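Biliverdin reductase (Synechocystis sp., PDB 5B3T) probably catalyses the NAD(P)H-dependent reduction of the tetrapyrrole biliverdin, a product of heme degradation, to bilirubin. Local coordinates at residues E215-C220 against Y238-V243; A204-W209 against C220-Y225; P13-I18 against Q39-W44; D35-L40 against D290-L295. One frame throughout, in Å; residues are numbered along the deposited sequence.

In the fold
From the N terminus, contact 3 closes first: strand 14-19, helix 23-34 and strand 38-44 make the opening beta-alpha-beta unit of the Rossmann domain. Contact 4 starts on the turn leading into that second strand, shares Q39 and L40 with contact 3, and closes only at helix 283-300, tying the edge of the nucleotide-binding domain to a helix late in the chain. Contacts 1 and 2 are nested inside that long loop. Contact 2 pairs strands 199-210 and 217-228, contact 1 pairs strands 217-228 and 233-241; their segments alternate along the chain and meet at C220, giving three adjacent antiparallel strands of the C-terminal domain's mixed sheet.

Contact 1. Residues E215-C220 against Y238-V243; sequences EYFRAC and YGKGEV
This antiparallel pairing belongs to the hairpin of strands 217-228 and 233-241 in the mixed sheet of the C-terminal domain. Its buried part is tight. C220 and K240 form a hydrogen-bonded pair, C220 N reaching K240 O at 2.9 Å almost along the C=O axis. At the next pair the backbones close in until A219 CA and G241 CA are 3.9 Å apart; a side chain on G241 would run into A219 and the R218 carbonyl, so glycine fits. R218 and A219 both face W209 on the next strand, a classic beta bulge. On the side bearing C220 and K240, the extended lysine chain crosses the F217 ring edge at about a right angle and carries NZ to T172 O and Y238 OH.

The other end is more open. There R218 and E242, both partly exposed, cross at about a right angle, and R218 NH1 makes a salt bridge of 2.8 Å to the anti lone pair of E242 OE1, while E242 OE2 accepts from A167 N. Back in the interior, C220 SG, set between its own N and carbonyl carbon (chi1 70°), meets the edge of the Y238 ring, 4.0 Å from CE1.

Contact 2. Residues A204-W209 against C220-Y225; sequences AQCRFW and CLATAY
An antiparallel hairpin, strands 199-210 and 217-228, forms the outer margin of the C-terminal domain's mixed sheet within the chain, and segments 204-209 and 220-225 run almost exactly opposed, at 179°. Q205 with T223 and R207 with L221 are the hydrogen-bonded pairs. T223 N donates to Q205 O at 2.8 Å, nearly along the C=O axis, whereas R207 N meets L221 O from above the carbonyl plane.

The two faces differ. One carries small groups, A204 beside A224 and C206 SG against A222 CB, and ends where F208 sets CD1 3.6 Å from C220 CB; F208 also meets H175 edge-to-face, and A204 and C206 touch helix 309-325. The other face is more polar. Q205 is bent at chi2 (80°), which swings its amide across the strands so that T223 OG1 donates to Q205 OE1 at 3.0 Å, on a lone pair in the carbonyl plane. Q205 OE1 also lies at the edge of the Y225 ring, 3.6 Å from Y225 CE2. An alanine in place of T223 would lose this hydroxyl donor and would probably leave the Q205 amide less well fixed. Further along, the R207 guanidinium lies over one face of W209, NE 3.3 Å above the indole plane and offset toward its rim, while W209 CZ3 packs beside L221 CB.

The chemistry implies two unlike faces: small apolar and aromatic groups largely turned to the protein interior, and a more exposed side where a hydroxyl-amide bond crosses the strands and R207 stacks on W209 of its own strand, among apolar and aromatic side chains.

Contact 3. Residues P13-I18 against Q39-W44; sequences PVRVGI and QLVSFW
Parallel strand pairing joins residues 13-18 to 39-44 in the five-stranded sheet of the nucleotide-binding domain, where strand 38-44 is the outermost and strand 14-19 its inner neighbour. The bonds alternate along the ladder: Q39 N donates to V14 O, V16 N to Q39 O, and V41 N to V16 O at 2.9 Å and a nearly straight 170°. After V16 the register slips by one residue, a beta bulge at which V41 turns its side chain toward strand 14-19 and lays CG2 alongside the aliphatic part of R15, 3.8 Å from CB. The charged end of R15 goes on to salt bridges with D76 and E74. Past the bulge, I18 N reaches S42 O from above the carbonyl plane, a longer bond of 3.1 Å, and W44 N closes the ladder on I18 O.

The two strands and helix 23-34 between them make the first beta-alpha-beta unit of the Rossmann fold. I18 and L40 cross at about a right angle beneath that helix, their CD1 atoms 3.8 Å apart, and both touch A29. The backbone pairing puts F43 CB 3.2 Å from I18 O; with CG between the backbone N and the carbonyl carbon (chi1 83°), the ring leads away to F54 of helix 48-58. F43 also touches T21, and the W44 side chain lies about 4 Å from that of N46, both NADP(+)-binding residues.

Contact 4. Residues D35-L40 against D290-L295; sequences DRRSQL and DTEAVL
D35 OD1 is gripped by two donors, both from R37. R37 N donates to the anti lone pair of D35 OD1 at 2.9 Å, which makes an Asx turn, and R37 NE to the syn lone pair of the same D35 OD1, also at 2.9 Å. R37 NH2 completes a side-on, two-nitrogen salt bridge, 2.8 Å to D35 OD2 and close to the guanidinium plane. A bend at chi3 (-70°) brings the arginine back over its own turn, while NH1 has a salt bridge to D296.

Thus held flat, the guanidinium lies across L295, whose CB sits 3.7 Å above the centre of one face. L295 CD1 meets the D35 carboxylate tip to tip, 3.5 Å from CG, and CD2 packs on S38 CB; the hydroxyl of S38 is bonded to F32 O. A water donates both to D35 OD2 at 2.7 Å and to E292 OE2 at 2.6 Å, bridging two carboxylates that would otherwise probably repel each other; R37 and, for E292, R288 are likely to offset their charge. An alanine at D35 would remove both carboxylate oxygens and would probably leave the R37 guanidinium less firmly held over L295.

Apolar and guanidinium packing and the bridging water, with no direct hydrogen bond, thus join the type I turn D35 to S38, between helix 23-34 and strand 38-44 of the Rossmann fold, to helix 283-300.

Contact 1. Residues E215-C220 against Y238-V243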
# COMPACT_ATOMS: atom_id res chain seq x y z
N GLU A 215 -17.26 0.09 17.89
CA GLU A 215 -15.87 -0.03 17.49
C GLU A 215 -15.72 -0.57 16.07
O GLU A 215 -14.64 -0.46 15.49
CB GLU A 215 -15.11 -0.94 18.45
CG GLU A 215 -14.98 -0.39 19.86
CD GLU A 215 -13.96 -1.15 20.68
OE1 GLU A 215 -12.87 -1.45 20.14
OE2 GLU A 215 -14.25 -1.47 21.85
N TYR A 216 -16.77 -1.16 15.52
CA TYR A 216 -16.81 -1.63 14.15
C TYR A 216 -17.81 -0.80 13.37
O TYR A 216 -18.81 -0.33 13.91
CB TYR A 216 -17.20 -3.11 14.08
CG TYR A 216 -16.18 -4.04 14.70
CD1 TYR A 216 -16.22 -4.33 16.06
CD2 TYR A 216 -15.18 -4.62 13.93
CE1 TYR A 216 -15.29 -5.18 16.63
CE2 TYR A 216 -14.25 -5.47 14.50
CZ TYR A 216 -14.31 -5.75 15.85
OH TYR A 216 -13.38 -6.60 16.41
N PHE A 217 -17.53 -0.61 12.08
CA PHE A 217 -18.53 -0.06 11.17
C PHE A 217 -19.00 -1.16 10.24
O PHE A 217 -18.26 -2.11 9.93
CB PHE A 217 -17.99 1.14 10.37
CG PHE A 217 -16.77 0.84 9.54
CD1 PHE A 217 -16.89 0.44 8.22
CD2 PHE A 217 -15.49 1.01 10.06
CE1 PHE A 217 -15.77 0.18 7.44
CE2 PHE A 217 -14.36 0.75 9.29
CZ PHE A 217 -14.50 0.34 7.98
N ARG A 218 -20.26 -1.06 9.82
CA ARG A 218 -20.81 -1.99 8.85
C ARG A 218 -20.75 -1.45 7.43
O ARG A 218 -20.96 -2.22 6.49
CB ARG A 218 -22.25 -2.35 9.21
CG ARG A 218 -23.23 -1.19 9.17
CD ARG A 218 -24.62 -1.65 9.59
NE ARG A 218 -25.65 -0.69 9.21
CZ ARG A 218 -26.36 -0.78 8.09
NH1 ARG A 218 -26.15 -1.79 7.26
NH2 ARG A 218 -27.28 0.13 7.81
N ALA A 219 -20.49 -0.16 7.27
CA ALA A 219 -20.28 0.43 5.95
C ALA A 219 -19.55 1.75 6.14
O ALA A 219 -19.67 2.40 7.19
CB ALA A 219 -21.60 0.65 5.20
N CYS A 220 -18.79 2.14 5.12
CA CYS A 220 -18.17 3.45 5.09
C CYS A 220 -18.19 3.97 3.66
O CYS A 220 -18.11 3.21 2.70
CB CYS A 220 -16.72 3.42 5.62
SG CYS A 220 -15.53 2.57 4.56
N TYR A 238 -13.87 5.85 -1.90
CA TYR A 238 -13.68 4.56 -1.24
C TYR A 238 -14.94 4.22 -0.46
O TYR A 238 -15.29 4.92 0.50
CB TYR A 238 -12.46 4.58 -0.31
CG TYR A 238 -12.18 3.25 0.35
CD1 TYR A 238 -12.77 2.90 1.56
CD2 TYR A 238 -11.32 2.33 -0.24
CE1 TYR A 238 -12.51 1.68 2.16
CE2 TYR A 238 -11.06 1.11 0.36
CZ TYR A 238 -11.66 0.79 1.56
OH TYR A 238 -11.39 -0.42 2.15
N GLY A 239 -15.61 3.15 -0.87
CA GLY A 239 -16.78 2.67 -0.16
C GLY A 239 -16.80 1.16 -0.02
O GLY A 239 -16.39 0.45 -0.94
N LYS A 240 -17.26 0.67 1.13
CA LYS A 240 -17.43 -0.76 1.32
C LYS A 240 -18.45 -0.98 2.43
O LYS A 240 -18.67 -0.11 3.27
CB LYS A 240 -16.11 -1.46 1.65
CG LYS A 240 -15.55 -1.16 3.03
CD LYS A 240 -14.24 -1.92 3.26
CE LYS A 240 -13.56 -1.49 4.54
NZ LYS A 240 -12.18 -2.04 4.64
N GLY A 241 -19.07 -2.16 2.40
CA GLY A 241 -20.00 -2.50 3.46
C GLY A 241 -21.39 -2.88 3.00
O GLY A 241 -21.63 -3.16 1.82
N GLU A 242 -22.34 -2.86 3.94
CA GLU A 242 -23.64 -3.47 3.74
C GLU A 242 -24.59 -2.63 2.89
O GLU A 242 -25.57 -3.18 2.37
CB GLU A 242 -24.29 -3.76 5.10
CG GLU A 242 -23.61 -4.90 5.87
CD GLU A 242 -24.13 -5.06 7.28
OE1 GLU A 242 -25.11 -4.37 7.65
OE2 GLU A 242 -23.57 -5.89 8.03
N VAL A 243 -24.32 -1.34 2.71
CA VAL A 243 -25.27 -0.46 2.01
C VAL A 243 -25.02 -0.38 0.51
O VAL A 243 -25.82 0.24 -0.20
CB VAL A 243 -25.25 0.96 2.60
CG1 VAL A 243 -25.56 0.93 4.09
CG2 VAL A 243 -23.91 1.63 2.34

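Contact 2. Residues A204-W209 against C220-Y225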
# COMPACT_ATOMS: atom_id res chain seq x y z
N ALA A 204 -12.84 16.79 1.48
CA ALA A 204 -13.04 15.38 1.76
C ALA A 204 -14.17 15.22 2.77
O ALA A 204 -14.33 16.05 3.67
CB ALA A 204 -11.76 14.73 2.30
N GLN A 205 -14.95 14.15 2.60
CA GLN A 205 -16.01 13.78 3.52
C GLN A 205 -15.90 12.29 3.81
O GLN A 205 -15.49 11.50 2.96
CB GLN A 205 -17.40 14.10 2.97
CG GLN A 205 -17.65 15.57 2.65
CD GLN A 205 -17.04 15.99 1.32
OE1 GLN A 205 -16.88 15.17 0.41
NE2 GLN A 205 -16.69 17.26 1.20
N CYS A 206 -16.28 11.91 5.03
CA CYS A 206 -16.22 10.52 5.46
C CYS A 206 -17.48 10.20 6.26
O CYS A 206 -17.76 10.85 7.27
CB CYS A 206 -14.96 10.25 6.30
SG CYS A 206 -14.49 8.52 6.43
N ARG A 207 -18.23 9.20 5.80
CA ARG A 207 -19.46 8.77 6.45
C ARG A 207 -19.34 7.31 6.85
O ARG A 207 -18.89 6.48 6.05
CB ARG A 207 -20.67 8.98 5.52
CG ARG A 207 -21.97 8.43 6.09
CD ARG A 207 -23.17 8.75 5.21
NE ARG A 207 -24.40 8.26 5.83
CZ ARG A 207 -25.62 8.44 5.32
NH1 ARG A 207 -25.78 9.09 4.18
NH2 ARG A 207 -26.68 7.96 5.96
N PHE A 208 -19.75 7.00 8.07
CA PHE A 208 -19.74 5.64 8.58
C PHE A 208 -21.14 5.19 8.96
O PHE A 208 -21.98 5.99 9.39
CB PHE A 208 -18.83 5.50 9.81
CG PHE A 208 -17.36 5.64 9.50
CD1 PHE A 208 -16.64 4.55 9.06
CD2 PHE A 208 -16.71 6.85 9.68
CE1 PHE A 208 -15.28 4.66 8.78
CE2 PHE A 208 -15.36 6.97 9.40
CZ PHE A 208 -14.64 5.88 8.95
N TRP A 209 -21.39 3.89 8.78
CA TRP A 209 -22.55 3.20 9.33
C TRP A 209 -22.03 2.28 10.42
O TRP A 209 -21.37 1.28 10.13
CB TRP A 209 -23.30 2.40 8.26
CG TRP A 209 -24.06 3.20 7.24
CD1 TRP A 209 -25.42 3.37 7.18
CD2 TRP A 209 -23.53 3.91 6.11
NE1 TRP A 209 -25.75 4.15 6.10
CE2 TRP A 209 -24.61 4.49 5.43
CE3 TRP A 209 -22.23 4.11 5.63
CZ2 TRP A 209 -24.44 5.26 4.28
CZ3 TRP A 209 -22.06 4.88 4.48
CH2 TRP A 209 -23.16 5.44 3.82
N CYS A 220 -18.79 2.14 5.12
CA CYS A 220 -18.17 3.45 5.09
C CYS A 220 -18.19 3.97 3.66
O CYS A 220 -18.11 3.21 2.70
CB CYS A 220 -16.72 3.42 5.62
SG CYS A 220 -15.53 2.57 4.56
N LEU A 221 -18.32 5.29 3.54
CA LEU A 221 -18.20 5.98 2.26
C LEU A 221 -17.32 7.20 2.48
O LEU A 221 -17.70 8.11 3.21
CB LEU A 221 -19.56 6.39 1.70
CG LEU A 221 -19.50 7.25 0.44
CD1 LEU A 221 -18.76 6.52 -0.68
CD2 LEU A 221 -20.89 7.66 -0.01
N ALA A 222 -16.15 7.20 1.85
CA ALA A 222 -15.20 8.29 1.99
C ALA A 222 -14.91 8.86 0.61
O ALA A 222 -14.59 8.12 -0.32
CB ALA A 222 -13.91 7.83 2.67
N THR A 223 -15.02 10.18 0.48
CA THR A 223 -14.86 10.87 -0.79
C THR A 223 -13.85 12.00 -0.61
O THR A 223 -13.94 12.76 0.35
CB THR A 223 -16.19 11.43 -1.29
OG1 THR A 223 -16.77 12.27 -0.27
CG2 THR A 223 -17.16 10.31 -1.60
N ALA A 224 -12.90 12.10 -1.54
CA ALA A 224 -11.92 13.17 -1.53
C ALA A 224 -11.86 13.78 -2.92
O ALA A 224 -11.72 13.06 -3.92
CB ALA A 224 -10.54 12.66 -1.11
N TYR A 225 -11.98 15.10 -2.99
CA TYR A 225 -11.92 15.84 -4.25
C TYR A 225 -10.69 16.73 -4.22
O TYR A 225 -10.59 17.64 -3.38
CB TYR A 225 -13.21 16.64 -4.45
CG TYR A 225 -14.44 15.76 -4.37
CD1 TYR A 225 -14.72 14.83 -5.37
CD2 TYR A 225 -15.30 15.82 -3.28
CE1 TYR A 225 -15.83 14.01 -5.30
CE2 TYR A 225 -16.41 15.01 -3.20
CZ TYR A 225 -16.68 14.11 -4.21
OH TYR A 225 -17.78 13.29 -4.13

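Contact 3. Residues P13-I18 against Q39-W44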
# COMPACT_ATOMS: atom_id res chain seq x y z
N PRO A 13 23.39 -15.61 4.02
CA PRO A 13 22.06 -15.28 3.50
C PRO A 13 21.34 -14.23 4.35
O PRO A 13 21.55 -14.18 5.56
CB PRO A 13 21.31 -16.62 3.56
CG PRO A 13 22.35 -17.66 3.85
CD PRO A 13 23.42 -16.96 4.60
N VAL A 14 20.50 -13.41 3.72
CA VAL A 14 19.67 -12.48 4.47
C VAL A 14 18.55 -13.26 5.13
O VAL A 14 17.75 -13.93 4.46
CB VAL A 14 19.13 -11.37 3.56
CG1 VAL A 14 18.35 -10.35 4.39
CG2 VAL A 14 20.26 -10.69 2.80
N ARG A 15 18.47 -13.18 6.46
CA ARG A 15 17.48 -13.91 7.23
C ARG A 15 16.27 -13.02 7.47
O ARG A 15 16.41 -11.92 8.02
CB ARG A 15 18.08 -14.40 8.55
CG ARG A 15 19.09 -15.53 8.35
CD ARG A 15 19.98 -15.70 9.56
NE ARG A 15 20.73 -14.49 9.86
CZ ARG A 15 21.38 -14.27 11.00
NH1 ARG A 15 21.39 -15.21 11.94
NH2 ARG A 15 22.03 -13.14 11.19
N VAL A 16 15.10 -13.49 7.06
CA VAL A 16 13.91 -12.65 6.95
C VAL A 16 12.84 -13.16 7.91
O VAL A 16 12.59 -14.37 8.00
CB VAL A 16 13.37 -12.64 5.51
CG1 VAL A 16 12.15 -11.72 5.39
CG2 VAL A 16 14.46 -12.22 4.54
N GLY A 17 12.22 -12.23 8.62
CA GLY A 17 10.98 -12.50 9.34
C GLY A 17 9.86 -11.69 8.73
O GLY A 17 10.04 -10.51 8.42
N ILE A 18 8.71 -12.32 8.55
CA ILE A 18 7.58 -11.71 7.86
C ILE A 18 6.46 -11.48 8.87
O ILE A 18 5.95 -12.43 9.48
CB ILE A 18 7.09 -12.58 6.70
CG1 ILE A 18 8.17 -12.67 5.62
CG2 ILE A 18 5.80 -12.03 6.13
CD1 ILE A 18 7.75 -13.46 4.40
N GLN A 39 16.84 -16.20 3.18
CA GLN A 39 16.30 -17.35 3.88
C GLN A 39 15.14 -16.89 4.76
O GLN A 39 15.31 -15.98 5.58
CB GLN A 39 17.38 -18.03 4.73
CG GLN A 39 16.90 -19.22 5.54
CD GLN A 39 16.63 -20.44 4.68
OE1 GLN A 39 17.29 -20.65 3.67
NE2 GLN A 39 15.66 -21.25 5.09
N LEU A 40 13.97 -17.50 4.58
CA LEU A 40 12.82 -17.20 5.41
C LEU A 40 12.92 -17.97 6.72
O LEU A 40 12.97 -19.21 6.71
CB LEU A 40 11.53 -17.54 4.66
CG LEU A 40 10.19 -17.43 5.40
CD1 LEU A 40 9.99 -16.04 5.97
CD2 LEU A 40 9.04 -17.80 4.46
N VAL A 41 12.97 -17.25 7.84
CA VAL A 41 13.21 -17.86 9.14
C VAL A 41 11.94 -17.96 9.97
O VAL A 41 11.65 -19.01 10.55
CB VAL A 41 14.30 -17.07 9.90
CG1 VAL A 41 14.38 -17.52 11.35
CG2 VAL A 41 15.65 -17.22 9.21
N SER A 42 11.15 -16.89 10.05
CA SER A 42 9.96 -16.89 10.88
C SER A 42 8.90 -15.99 10.27
O SER A 42 9.15 -15.25 9.31
CB SER A 42 10.27 -16.45 12.31
OG SER A 42 10.80 -15.13 12.34
N PHE A 43 7.69 -16.07 10.82
CA PHE A 43 6.61 -15.18 10.44
C PHE A 43 5.64 -15.06 11.60
O PHE A 43 5.69 -15.83 12.56
CB PHE A 43 5.90 -15.66 9.17
CG PHE A 43 4.84 -16.70 9.43
CD1 PHE A 43 5.19 -18.03 9.60
CD2 PHE A 43 3.51 -16.35 9.50
CE1 PHE A 43 4.22 -18.99 9.84
CE2 PHE A 43 2.53 -17.30 9.74
CZ PHE A 43 2.89 -18.62 9.91
N TRP A 44 4.76 -14.06 11.50
CA TRP A 44 3.70 -13.85 12.47
C TRP A 44 2.42 -13.52 11.71
O TRP A 44 2.45 -12.77 10.73
CB TRP A 44 4.04 -12.71 13.45
CG TRP A 44 2.93 -12.35 14.41
CD1 TRP A 44 2.70 -12.89 15.64
CD2 TRP A 44 1.93 -11.34 14.22
NE1 TRP A 44 1.61 -12.29 16.23
CE2 TRP A 44 1.12 -11.34 15.38
CE3 TRP A 44 1.63 -10.45 13.19
CZ2 TRP A 44 0.03 -10.48 15.53
CZ3 TRP A 44 0.55 -9.60 13.34
CH2 TRP A 44 -0.24 -9.62 14.50

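Contact 4. Residues D35-L40 against D290-L295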
# COMPACT_ATOMS: atom_id res chain seq x y z
N ASP A 35 15.09 -17.16 -3.82
CA ASP A 35 16.38 -16.51 -4.01
C ASP A 35 17.40 -17.11 -3.06
O ASP A 35 17.13 -17.27 -1.86
CB ASP A 35 16.26 -15.01 -3.79
CG ASP A 35 17.37 -14.23 -4.47
OD1 ASP A 35 18.53 -14.33 -4.03
OD2 ASP A 35 17.07 -13.51 -5.45
N ARG A 36 18.58 -17.43 -3.58
CA ARG A 36 19.61 -18.04 -2.75
C ARG A 36 20.28 -17.04 -1.82
O ARG A 36 20.98 -17.46 -0.89
CB ARG A 36 20.68 -18.69 -3.62
CG ARG A 36 21.71 -17.71 -4.14
CD ARG A 36 22.82 -18.46 -4.83
NE ARG A 36 24.15 -18.06 -4.37
CZ ARG A 36 24.74 -16.92 -4.71
NH1 ARG A 36 24.13 -16.06 -5.51
NH2 ARG A 36 25.96 -16.65 -4.24
N ARG A 37 20.10 -15.74 -2.06
CA ARG A 37 20.69 -14.73 -1.19
C ARG A 37 19.92 -14.54 0.11
O ARG A 37 20.38 -13.78 0.98
CB ARG A 37 20.79 -13.39 -1.92
CG ARG A 37 21.71 -13.41 -3.14
CD ARG A 37 21.53 -12.15 -3.98
NE ARG A 37 20.24 -12.12 -4.67
CZ ARG A 37 19.77 -11.08 -5.35
NH1 ARG A 37 20.49 -9.97 -5.44
NH2 ARG A 37 18.59 -11.16 -5.95
N SER A 38 18.78 -15.20 0.28
CA SER A 38 17.91 -14.95 1.42
C SER A 38 17.35 -16.26 1.95
O SER A 38 17.37 -17.30 1.27
CB SER A 38 16.78 -13.98 1.07
OG SER A 38 16.09 -14.41 -0.09
N GLN A 39 16.84 -16.20 3.18
CA GLN A 39 16.30 -17.35 3.88
C GLN A 39 15.14 -16.89 4.76
O GLN A 39 15.31 -15.98 5.58
CB GLN A 39 17.38 -18.03 4.73
CG GLN A 39 16.90 -19.22 5.54
CD GLN A 39 16.63 -20.44 4.68
OE1 GLN A 39 17.29 -20.65 3.67
NE2 GLN A 39 15.66 -21.25 5.09
N LEU A 40 13.97 -17.50 4.58
CA LEU A 40 12.82 -17.20 5.41
C LEU A 40 12.92 -17.97 6.72
O LEU A 40 12.97 -19.21 6.71
CB LEU A 40 11.53 -17.54 4.66
CG LEU A 40 10.19 -17.43 5.40
CD1 LEU A 40 9.99 -16.04 5.97
CD2 LEU A 40 9.04 -17.80 4.46
N ASP A 290 11.07 -5.91 -6.99
CA ASP A 290 11.35 -5.09 -5.81
C ASP A 290 12.11 -5.89 -4.75
O ASP A 290 13.06 -5.38 -4.15
CB ASP A 290 10.05 -4.54 -5.23
CG ASP A 290 10.30 -3.52 -4.13
OD1 ASP A 290 10.61 -2.35 -4.46
OD2 ASP A 290 10.20 -3.89 -2.94
N THR A 291 11.70 -7.14 -4.52
CA THR A 291 12.41 -7.98 -3.56
C THR A 291 13.85 -8.20 -3.99
O THR A 291 14.77 -8.14 -3.16
CB THR A 291 11.69 -9.32 -3.39
OG1 THR A 291 10.34 -9.09 -2.97
CG2 THR A 291 12.40 -10.17 -2.34
N GLU A 292 14.07 -8.45 -5.28
CA GLU A 292 15.43 -8.67 -5.77
C GLU A 292 16.26 -7.40 -5.67
O GLU A 292 17.46 -7.46 -5.40
CB GLU A 292 15.39 -9.21 -7.20
CG GLU A 292 14.83 -10.62 -7.29
CD GLU A 292 14.71 -11.13 -8.71
OE1 GLU A 292 14.82 -10.31 -9.65
OE2 GLU A 292 14.52 -12.35 -8.89
N ALA A 293 15.64 -6.24 -5.89
CA ALA A 293 16.35 -4.98 -5.71
C ALA A 293 16.76 -4.79 -4.25
O ALA A 293 17.87 -4.32 -3.97
CB ALA A 293 15.49 -3.81 -6.18
N VAL A 294 15.88 -5.16 -3.32
CA VAL A 294 16.21 -5.06 -1.90
C VAL A 294 17.38 -5.98 -1.56
O VAL A 294 18.32 -5.59 -0.87
CB VAL A 294 14.97 -5.38 -1.04
CG1 VAL A 294 15.37 -5.65 0.40
CG2 VAL A 294 13.97 -4.24 -1.11
N LEU A 295 17.33 -7.22 -2.06
CA LEU A 295 18.44 -8.14 -1.86
C LEU A 295 19.73 -7.58 -2.45
O LEU A 295 20.80 -7.69 -1.84
CB LEU A 295 18.11 -9.50 -2.48
CG LEU A 295 17.03 -10.25 -1.69
CD1 LEU A 295 16.64 -11.55 -2.37
CD2 LEU A 295 17.51 -10.51 -0.27
O HOH W 1 15.03 -14.18 -7.12